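Local coordinates for major capsid protein (Human herpesvirus 1, PDB 1NO7), which forms the major building block of the herpesvirus capsid shell as VP5, here represented by its protease-resistant upper domain, at residues G38-P44 with P542-Y548; A58-R62 with G111-P115; V103-L108 with P118-Q122. All blocks are in the same frame, centred on the assembly; numbering follows the deposited sequence.

Contact 1. Residues G38-P44 with P542-Y548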
loop_
_atom_site.group_PDB
_atom_site.type_symbol
_atom_site.label_atom_id
_atom_site.label_comp_id
_atom_site.label_asym_id
_atom_site.label_seq_id
_atom_site.Cartn_x
_atom_site.Cartn_y
_atom_site.Cartn_z
ATOM N N GLY A 38 -16.655 10.605 -8.406
ATOM C CA GLY A 38 -16.559 10.157 -7.028
ATOM C C GLY A 38 -17.778 9.387 -6.534
ATOM O O GLY A 38 -17.709 8.683 -5.524
ATOM N N ALA A 39 -18.891 9.497 -7.252
ATOM C CA ALA A 39 -20.128 8.850 -6.835
ATOM C C ALA A 39 -20.284 7.385 -7.196
ATOM O O ALA A 39 -20.821 6.612 -6.398
ATOM C CB ALA A 39 -21.322 9.634 -7.369
ATOM N N TYR A 40 -19.823 7.001 -8.385
ATOM C CA TYR A 40 -19.950 5.616 -8.849
ATOM C C TYR A 40 -18.889 4.630 -8.361
ATOM O O TYR A 40 -17.760 5.008 -8.049
ATOM C CB TYR A 40 -19.972 5.584 -10.369
ATOM C CG TYR A 40 -20.547 4.308 -10.934
ATOM C CD1 TYR A 40 -21.797 3.847 -10.521
ATOM C CD2 TYR A 40 -19.889 3.607 -11.939
ATOM C CE1 TYR A 40 -22.384 2.727 -11.103
ATOM C CE2 TYR A 40 -20.469 2.483 -12.531
ATOM C CZ TYR A 40 -21.720 2.052 -12.111
ATOM O OH TYR A 40 -22.327 0.975 -12.723
ATOM N N VAL A 41 -19.267 3.355 -8.305
ATOM C CA VAL A 41 -18.355 2.298 -7.875
ATOM C C VAL A 41 -18.570 1.045 -8.723
ATOM O O VAL A 41 -19.593 0.357 -8.597
ATOM C CB VAL A 41 -18.548 1.942 -6.367
ATOM C CG1 VAL A 41 -17.981 0.539 -6.070
ATOM C CG2 VAL A 41 -17.833 2.984 -5.498
ATOM N N ALA A 42 -17.594 0.760 -9.587
ATOM C CA ALA A 42 -17.634 -0.399 -10.479
ATOM C C ALA A 42 -17.224 -1.710 -9.794
ATOM O O ALA A 42 -16.798 -1.729 -8.632
ATOM C CB ALA A 42 -16.739 -0.144 -11.697
ATOM N N ALA A 43 -17.370 -2.810 -10.525
ATOM C CA ALA A 43 -17.005 -4.118 -10.012
ATOM C C ALA A 43 -15.798 -4.641 -10.802
ATOM O O ALA A 43 -15.659 -4.375 -12.002
ATOM C CB ALA A 43 -18.182 -5.068 -10.136
ATOM N N PRO A 44 -14.905 -5.387 -10.128
ATOM C CA PRO A 44 -13.684 -5.978 -10.684
ATOM C C PRO A 44 -13.757 -6.452 -12.139
ATOM O O PRO A 44 -14.513 -7.366 -12.476
ATOM C CB PRO A 44 -13.396 -7.107 -9.708
ATOM C CG PRO A 44 -13.765 -6.471 -8.403
ATOM C CD PRO A 44 -15.095 -5.816 -8.730
ATOM N N PRO A 542 -12.883 3.342 -10.726
ATOM C CA PRO A 542 -14.175 3.105 -10.081
ATOM C C PRO A 542 -14.336 1.644 -9.698
ATOM O O PRO A 542 -15.163 1.316 -8.853
ATOM C CB PRO A 542 -15.187 3.553 -11.136
ATOM C CG PRO A 542 -14.449 3.376 -12.424
ATOM C CD PRO A 542 -13.066 3.887 -12.079
ATOM N N ALA A 543 -13.545 0.767 -10.308
ATOM C CA ALA A 543 -13.613 -0.661 -9.990
ATOM C C ALA A 543 -13.004 -0.916 -8.603
ATOM O O ALA A 543 -13.319 -1.917 -7.943
ATOM C CB ALA A 543 -12.870 -1.477 -11.056
ATOM N N LEU A 544 -12.146 0.006 -8.165
ATOM C CA LEU A 544 -11.459 -0.102 -6.877
ATOM C C LEU A 544 -12.052 0.785 -5.792
ATOM O O LEU A 544 -11.488 0.890 -4.700
ATOM C CB LEU A 544 -9.972 0.244 -7.045
ATOM C CG LEU A 544 -9.038 -0.774 -7.715
ATOM C CD1 LEU A 544 -7.848 -0.069 -8.362
ATOM C CD2 LEU A 544 -8.581 -1.781 -6.667
ATOM N N GLY A 545 -13.180 1.427 -6.095
ATOM C CA GLY A 545 -13.823 2.294 -5.120
ATOM C C GLY A 545 -14.010 3.732 -5.579
ATOM O O GLY A 545 -13.412 4.167 -6.568
ATOM N N ALA A 546 -14.851 4.465 -4.852
ATOM C CA ALA A 546 -15.143 5.871 -5.155
ATOM C C ALA A 546 -14.988 6.723 -3.894
ATOM O O ALA A 546 -15.275 6.265 -2.779
ATOM C CB ALA A 546 -16.556 6.008 -5.707
ATOM N N ASN A 547 -14.557 7.969 -4.072
ATOM C CA ASN A 547 -14.342 8.852 -2.930
ATOM C C ASN A 547 -15.456 8.914 -1.901
ATOM O O ASN A 547 -15.206 8.816 -0.694
ATOM C CB ASN A 547 -14.064 10.283 -3.372
ATOM C CG ASN A 547 -13.926 11.218 -2.186
ATOM O OD1 ASN A 547 -14.892 11.468 -1.468
ATOM N ND2 ASN A 547 -12.719 11.717 -1.957
ATOM N N TYR A 548 -16.683 9.113 -2.366
ATOM C CA TYR A 548 -17.797 9.209 -1.445
ATOM C C TYR A 548 -18.131 7.918 -0.715
ATOM O O TYR A 548 -19.138 7.860 -0.011
ATOM C CB TYR A 548 -19.028 9.759 -2.167
ATOM C CG TYR A 548 -18.950 11.260 -2.402
ATOM C CD1 TYR A 548 -19.217 11.810 -3.659
ATOM C CD2 TYR A 548 -18.578 12.128 -1.377
ATOM C CE1 TYR A 548 -19.110 13.199 -3.892
ATOM C CE2 TYR A 548 -18.468 13.508 -1.601
ATOM C CZ TYR A 548 -18.734 14.029 -2.861
ATOM O OH TYR A 548 -18.618 15.383 -3.098
#

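Contact 2. Residues A58-R62 with G111-P115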
loop_
_atom_site.group_PDB
_atom_site.type_symbol
_atom_site.label_atom_id
_atom_site.label_comp_id
_atom_site.label_asym_id
_atom_site.label_seq_id
_atom_site.Cartn_x
_atom_site.Cartn_y
_atom_site.Cartn_z
ATOM N N ALA A 58 -13.249 4.810 -20.825
ATOM C CA ALA A 58 -14.700 4.849 -20.735
ATOM C C ALA A 58 -15.134 6.093 -19.967
ATOM O O ALA A 58 -16.271 6.554 -20.088
ATOM C CB ALA A 58 -15.208 3.588 -20.041
ATOM N N TRP A 59 -14.211 6.631 -19.179
ATOM C CA TRP A 59 -14.481 7.814 -18.380
ATOM C C TRP A 59 -13.628 8.973 -18.849
ATOM O O TRP A 59 -13.469 9.957 -18.134
ATOM C CB TRP A 59 -14.183 7.542 -16.905
ATOM C CG TRP A 59 -15.033 6.462 -16.299
ATOM C CD1 TRP A 59 -15.052 5.137 -16.637
ATOM C CD2 TRP A 59 -15.978 6.614 -15.235
ATOM N NE1 TRP A 59 -15.948 4.451 -15.845
ATOM C CE2 TRP A 59 -16.529 5.333 -14.977
ATOM C CE3 TRP A 59 -16.414 7.709 -14.473
ATOM C CZ2 TRP A 59 -17.495 5.116 -13.990
ATOM C CZ3 TRP A 59 -17.377 7.496 -13.488
ATOM C CH2 TRP A 59 -17.907 6.204 -13.256
ATOM N N GLY A 60 -13.068 8.852 -20.046
ATOM C CA GLY A 60 -12.240 9.928 -20.555
ATOM C C GLY A 60 -13.084 11.171 -20.750
ATOM O O GLY A 60 -12.653 12.299 -20.487
ATOM N N GLN A 61 -14.308 10.951 -21.214
ATOM C CA GLN A 61 -15.237 12.037 -21.457
ATOM C C GLN A 61 -15.808 12.485 -20.129
ATOM O O GLN A 61 -15.588 13.622 -19.704
ATOM C CB GLN A 61 -16.360 11.563 -22.374
ATOM C CG GLN A 61 -15.858 10.956 -23.666
ATOM C CD GLN A 61 -16.980 10.415 -24.520
ATOM O OE1 GLN A 61 -17.854 11.162 -24.960
ATOM N NE2 GLN A 61 -16.968 9.106 -24.756
ATOM N N ARG A 62 -16.533 11.579 -19.476
ATOM C CA ARG A 62 -17.145 11.859 -18.184
ATOM C C ARG A 62 -16.263 12.751 -17.307
ATOM O O ARG A 62 -16.768 13.628 -16.598
ATOM C CB ARG A 62 -17.427 10.555 -17.453
ATOM C CG ARG A 62 -18.412 9.647 -18.152
ATOM C CD ARG A 62 -18.411 8.288 -17.471
ATOM N NE ARG A 62 -19.457 7.389 -17.953
ATOM C CZ ARG A 62 -20.754 7.527 -17.686
ATOM N NH1 ARG A 62 -21.188 8.536 -16.935
ATOM N NH2 ARG A 62 -21.622 6.643 -18.163
ATOM N N GLY A 111 -21.745 -2.694 -12.070
ATOM C CA GLY A 111 -21.841 -1.758 -13.181
ATOM C C GLY A 111 -20.508 -1.271 -13.729
ATOM O O GLY A 111 -19.618 -0.901 -12.962
ATOM N N ASP A 112 -20.371 -1.263 -15.056
ATOM C CA ASP A 112 -19.139 -0.811 -15.723
ATOM C C ASP A 112 -19.063 0.707 -15.876
ATOM O O ASP A 112 -17.991 1.314 -15.728
ATOM C CB ASP A 112 -19.017 -1.440 -17.113
ATOM C CG ASP A 112 -17.963 -2.525 -17.168
ATOM O OD1 ASP A 112 -16.789 -2.227 -16.860
ATOM O OD2 ASP A 112 -18.305 -3.673 -17.520
ATOM N N VAL A 113 -20.208 1.307 -16.191
ATOM C CA VAL A 113 -20.317 2.749 -16.370
ATOM C C VAL A 113 -21.696 3.182 -15.853
ATOM O O VAL A 113 -22.662 2.423 -15.935
ATOM C CB VAL A 113 -20.179 3.124 -17.862
ATOM C CG1 VAL A 113 -19.546 4.497 -17.992
ATOM C CG2 VAL A 113 -19.347 2.070 -18.595
ATOM N N PRO A 114 -21.799 4.403 -15.301
ATOM C CA PRO A 114 -23.057 4.936 -14.764
ATOM C C PRO A 114 -24.157 5.080 -15.808
ATOM O O PRO A 114 -24.048 5.905 -16.718
ATOM C CB PRO A 114 -22.650 6.294 -14.201
ATOM C CG PRO A 114 -21.226 6.101 -13.850
ATOM C CD PRO A 114 -20.697 5.339 -15.036
ATOM N N PRO A 115 -25.231 4.281 -15.686
ATOM C CA PRO A 115 -26.366 4.317 -16.615
ATOM C C PRO A 115 -26.988 5.715 -16.705
ATOM O O PRO A 115 -28.107 5.932 -16.237
ATOM C CB PRO A 115 -27.331 3.296 -16.017
ATOM C CG PRO A 115 -26.395 2.286 -15.398
ATOM C CD PRO A 115 -25.374 3.172 -14.721
#

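Contact 3. Residues V103-L108 with P118-Q122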
loop_
_atom_site.group_PDB
_atom_site.type_symbol
_atom_site.label_atom_id
_atom_site.label_comp_id
_atom_site.label_asym_id
_atom_site.label_seq_id
_atom_site.Cartn_x
_atom_site.Cartn_y
_atom_site.Cartn_z
ATOM N N VAL A 103 -26.269 8.807 -8.012
ATOM C CA VAL A 103 -26.723 7.913 -9.070
ATOM C C VAL A 103 -28.072 7.296 -8.717
ATOM O O VAL A 103 -28.323 6.890 -7.544
ATOM C CB VAL A 103 -25.692 6.807 -9.356
ATOM C CG1 VAL A 103 -26.238 5.819 -10.375
ATOM C CG2 VAL A 103 -24.383 7.413 -9.837
ATOM N N ALA A 104 -28.951 7.382 -9.671
ATOM C CA ALA A 104 -30.252 6.790 -9.391
ATOM C C ALA A 104 -31.042 5.532 -9.029
ATOM O O ALA A 104 -31.638 5.437 -7.946
ATOM C CB ALA A 104 -31.344 7.749 -9.842
ATOM N N ASP A 105 -30.915 4.625 -9.997
ATOM C CA ASP A 105 -31.494 3.322 -9.926
ATOM C C ASP A 105 -30.435 2.244 -9.832
ATOM O O ASP A 105 -30.997 1.132 -9.552
ATOM C CB ASP A 105 -32.377 3.166 -11.156
ATOM C CG ASP A 105 -33.476 4.219 -11.161
ATOM O OD1 ASP A 105 -33.770 4.767 -10.074
ATOM O OD2 ASP A 105 -34.032 4.506 -12.239
ATOM N N VAL A 106 -29.325 2.274 -9.929
ATOM C CA VAL A 106 -28.181 1.370 -9.975
ATOM C C VAL A 106 -27.830 0.869 -8.579
ATOM O O VAL A 106 -27.728 1.567 -7.580
ATOM C CB VAL A 106 -26.957 2.043 -10.622
ATOM C CG1 VAL A 106 -25.745 1.126 -10.549
ATOM C CG2 VAL A 106 -27.259 2.426 -12.062
ATOM N N GLU A 107 -27.512 -0.472 -8.527
ATOM C CA GLU A 107 -27.052 -1.133 -7.309
ATOM C C GLU A 107 -25.550 -0.889 -7.317
ATOM O O GLU A 107 -24.788 -1.672 -7.883
ATOM C CB GLU A 107 -27.313 -2.637 -7.368
ATOM C CG GLU A 107 -28.767 -3.022 -7.504
ATOM C CD GLU A 107 -28.952 -4.522 -7.606
ATOM O OE1 GLU A 107 -28.526 -5.238 -6.673
ATOM O OE2 GLU A 107 -29.518 -4.985 -8.618
ATOM N N LEU A 108 -25.136 0.209 -6.694
ATOM C CA LEU A 108 -23.734 0.610 -6.645
ATOM C C LEU A 108 -22.654 -0.462 -6.752
ATOM O O LEU A 108 -21.747 -0.335 -7.573
ATOM C CB LEU A 108 -23.468 1.452 -5.398
ATOM C CG LEU A 108 -23.280 2.950 -5.664
ATOM C CD1 LEU A 108 -22.243 3.126 -6.766
ATOM C CD2 LEU A 108 -24.602 3.592 -6.076
ATOM N N PRO A 118 -31.545 9.812 -14.425
ATOM C CA PRO A 118 -32.093 10.534 -13.274
ATOM C C PRO A 118 -31.131 10.571 -12.101
ATOM O O PRO A 118 -31.174 9.709 -11.222
ATOM C CB PRO A 118 -33.360 9.748 -12.949
ATOM C CG PRO A 118 -32.974 8.346 -13.303
ATOM C CD PRO A 118 -32.281 8.549 -14.637
ATOM N N GLY A 119 -30.263 11.575 -12.089
ATOM C CA GLY A 119 -29.309 11.693 -11.005
ATOM C C GLY A 119 -29.974 12.083 -9.699
ATOM O O GLY A 119 -30.320 13.251 -9.506
ATOM N N GLU A 120 -30.166 11.113 -8.804
ATOM C CA GLU A 120 -30.785 11.401 -7.513
ATOM C C GLU A 120 -29.714 11.935 -6.568
ATOM O O GLU A 120 -28.577 12.195 -6.976
ATOM C CB GLU A 120 -31.429 10.150 -6.906
ATOM C CG GLU A 120 -30.460 9.259 -6.161
ATOM C CD GLU A 120 -31.155 8.273 -5.242
ATOM O OE1 GLU A 120 -31.900 7.401 -5.744
ATOM O OE2 GLU A 120 -30.953 8.374 -4.011
ATOM N N ILE A 121 -30.071 12.088 -5.299
ATOM C CA ILE A 121 -29.134 12.618 -4.321
ATOM C C ILE A 121 -29.013 11.696 -3.115
ATOM O O ILE A 121 -29.963 11.505 -2.355
ATOM C CB ILE A 121 -29.576 14.029 -3.886
ATOM C CG1 ILE A 121 -28.769 14.482 -2.675
ATOM C CG2 ILE A 121 -31.092 14.042 -3.630
ATOM C CD1 ILE A 121 -29.088 15.891 -2.270
ATOM N N GLN A 122 -27.830 11.117 -2.954
ATOM C CA GLN A 122 -27.587 10.190 -1.862
ATOM C C GLN A 122 -26.685 10.809 -0.811
ATOM O O GLN A 122 -26.107 11.889 -0.998
ATOM C CB GLN A 122 -26.933 8.913 -2.392
ATOM C CG GLN A 122 -27.404 8.496 -3.763
ATOM C CD GLN A 122 -26.682 7.263 -4.256
ATOM O OE1 GLN A 122 -26.824 6.855 -5.411
ATOM N NE2 GLN A 122 -25.902 6.648 -3.373
#

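Contact 1. Residues G38-P44 with P542-Y548
Val41 turns one methyl onto Ala546: with CG1 anti to the backbone N (chi1 160°), CG2 lies beside that N and anti to the carbonyl carbon, 3.3 Å from Ala546 CB. At the end of the contact Tyr548 carries its ring beside its own backbone N (chi1 -76°), which brings the ring obliquely alongside Gly38, with Tyr548 CD1 3.9 Å from Gly38 O. At that same end the backbones run close, Gly38 CA lying 4.8 Å from Asn547 CA. The polar links are all backbone. Ala42 N donates to Pro542 O at 2.6 Å, reaching it from above the carbonyl plane in a bent bond (133° at the hydrogen). Tyr548 N makes a weak bond to Gly38 O at 3.3 Å. Near the first of these, the methyl of Ala42 points at the opposing loop and sits against the ring of Pro542 and the methyl of Ala543, Ala42 CB being 4.0 Å from Pro542 CB and 4.1 Å from Ala543 CB. Outside the pair, the Tyr548 ring stacks on Phe100. The chemistry therefore implies two segments of the chain, distant in sequence, joined by one main-chain bond at the Ala42 end and a weak one at the Gly38 end, with small apolar groups filling the buried interval and no charged side chain involved.

Contact 2. Residues A58-R62 with G111-P115
Trp59, at the N-cap position of helix 60-64, and Arg62 from the first turn of that helix close together on Val113 and Pro114 in the irregular connection between strands 98-100 and 122-124. Pro114 is the meeting point. Its ring comes against the six-membered part of the indole from the opposite direction, with Pro114 CG 3.4 Å from Trp59 CH2 and Pro114 CD 3.4 Å from Trp59 CZ2; the approach is oblique. The same CD atom lies over the centre of the Arg62 guanidinium, 3.4 Å above its plane. Arg62 leaves the helix with CG beside the backbone N (chi1 -63°) and runs extended from CG to NE; this carries its aliphatic part over the rim of the indole, where Arg62 CD stands 3.5 Å above the Trp59 ring plane. From there Arg62 NH2 donates to Pro114 O at 2.9 Å. This bond is bent (139° at the hydrogen) and tilted out of both the carbonyl and the guanidinium planes. As modelled, Val113 CG1 lies on the indole face that Arg62 also covers, 4.0 Å above the Trp59 plane near its rim, but it crowds the arginine and its placement is approximate. At the ring edge, Trp59 NE1 is 3.7 Å from Asp112 O. Phe55 meets the indole edge-to-face from outside the pair. The arrangement is that of a proline packed in the angle between a tryptophan ring and an arginine guanidinium at the start of a short helix, which ties that helix to a long inter-strand loop.

Contact 3. Residues V103-L108 with P118-Q122
Apolar contact centres on Ala104, whose methyl points at the 118-122 segment: Ala104 CB lies 3.9 Å from Pro118 CG and 3.8 Å from Glu120 CB, although the placement of this methyl is only approximate. The polar part belongs to Gln122. Its chain runs extended beyond CG and brings the amide to the backbone of Val103, where Val103 N makes a weak, bent hydrogen bond to Gln122 OE1 (3.3 Å, 133° at the hydrogen). The bond is doubtful as modelled, because Gln122 OE1 also sits 2.6 Å from Val103 O, a second acceptor. Glu120 reaches the backbone without bonding to it. Setting CG between backbone N and carbonyl carbon (chi1 83°) puts Glu120 CG 3.5 Å from Val103 O, and Glu120 OE1 comes 3.0 Å from Ala104 O, two acceptors with no bond between them. No ionic tie forms: Asp105 OD1 and Glu120 OE1, like charges, stand 5.4 Å apart. Beyond the two segments, Gln122 is backbone hydrogen-bonded to Phe100 at the base, and Val106 packs on Pro115. Such an arrangement belongs to a long, irregular connection between two strands, here 98-100 and 122-124, folded back so that its outgoing and returning arms touch.

The three contacts cluster on one side of the chain's centre, their centres 11 to 14 Å apart. Contact 1 joins the segment preceding helix 48-56 to the one preceding helix 554-562, so it closes a loop of nearly five hundred residues in which contacts 2 and 3 are nested; these two cross along the chain, since 58-62 comes before 103-108, and 111-115 falls between 103-108 and 118-122. Tyr40 of contact 1 is a shared neighbour: its ring packs on Trp59 and Pro114 of contact 2 and on Val106 and Leu108 of contact 3. The long connection between strands 98-100 and 122-124 is thereby packed against the N-terminal segments 38-44 and 58-62 of the VP5 upper domain.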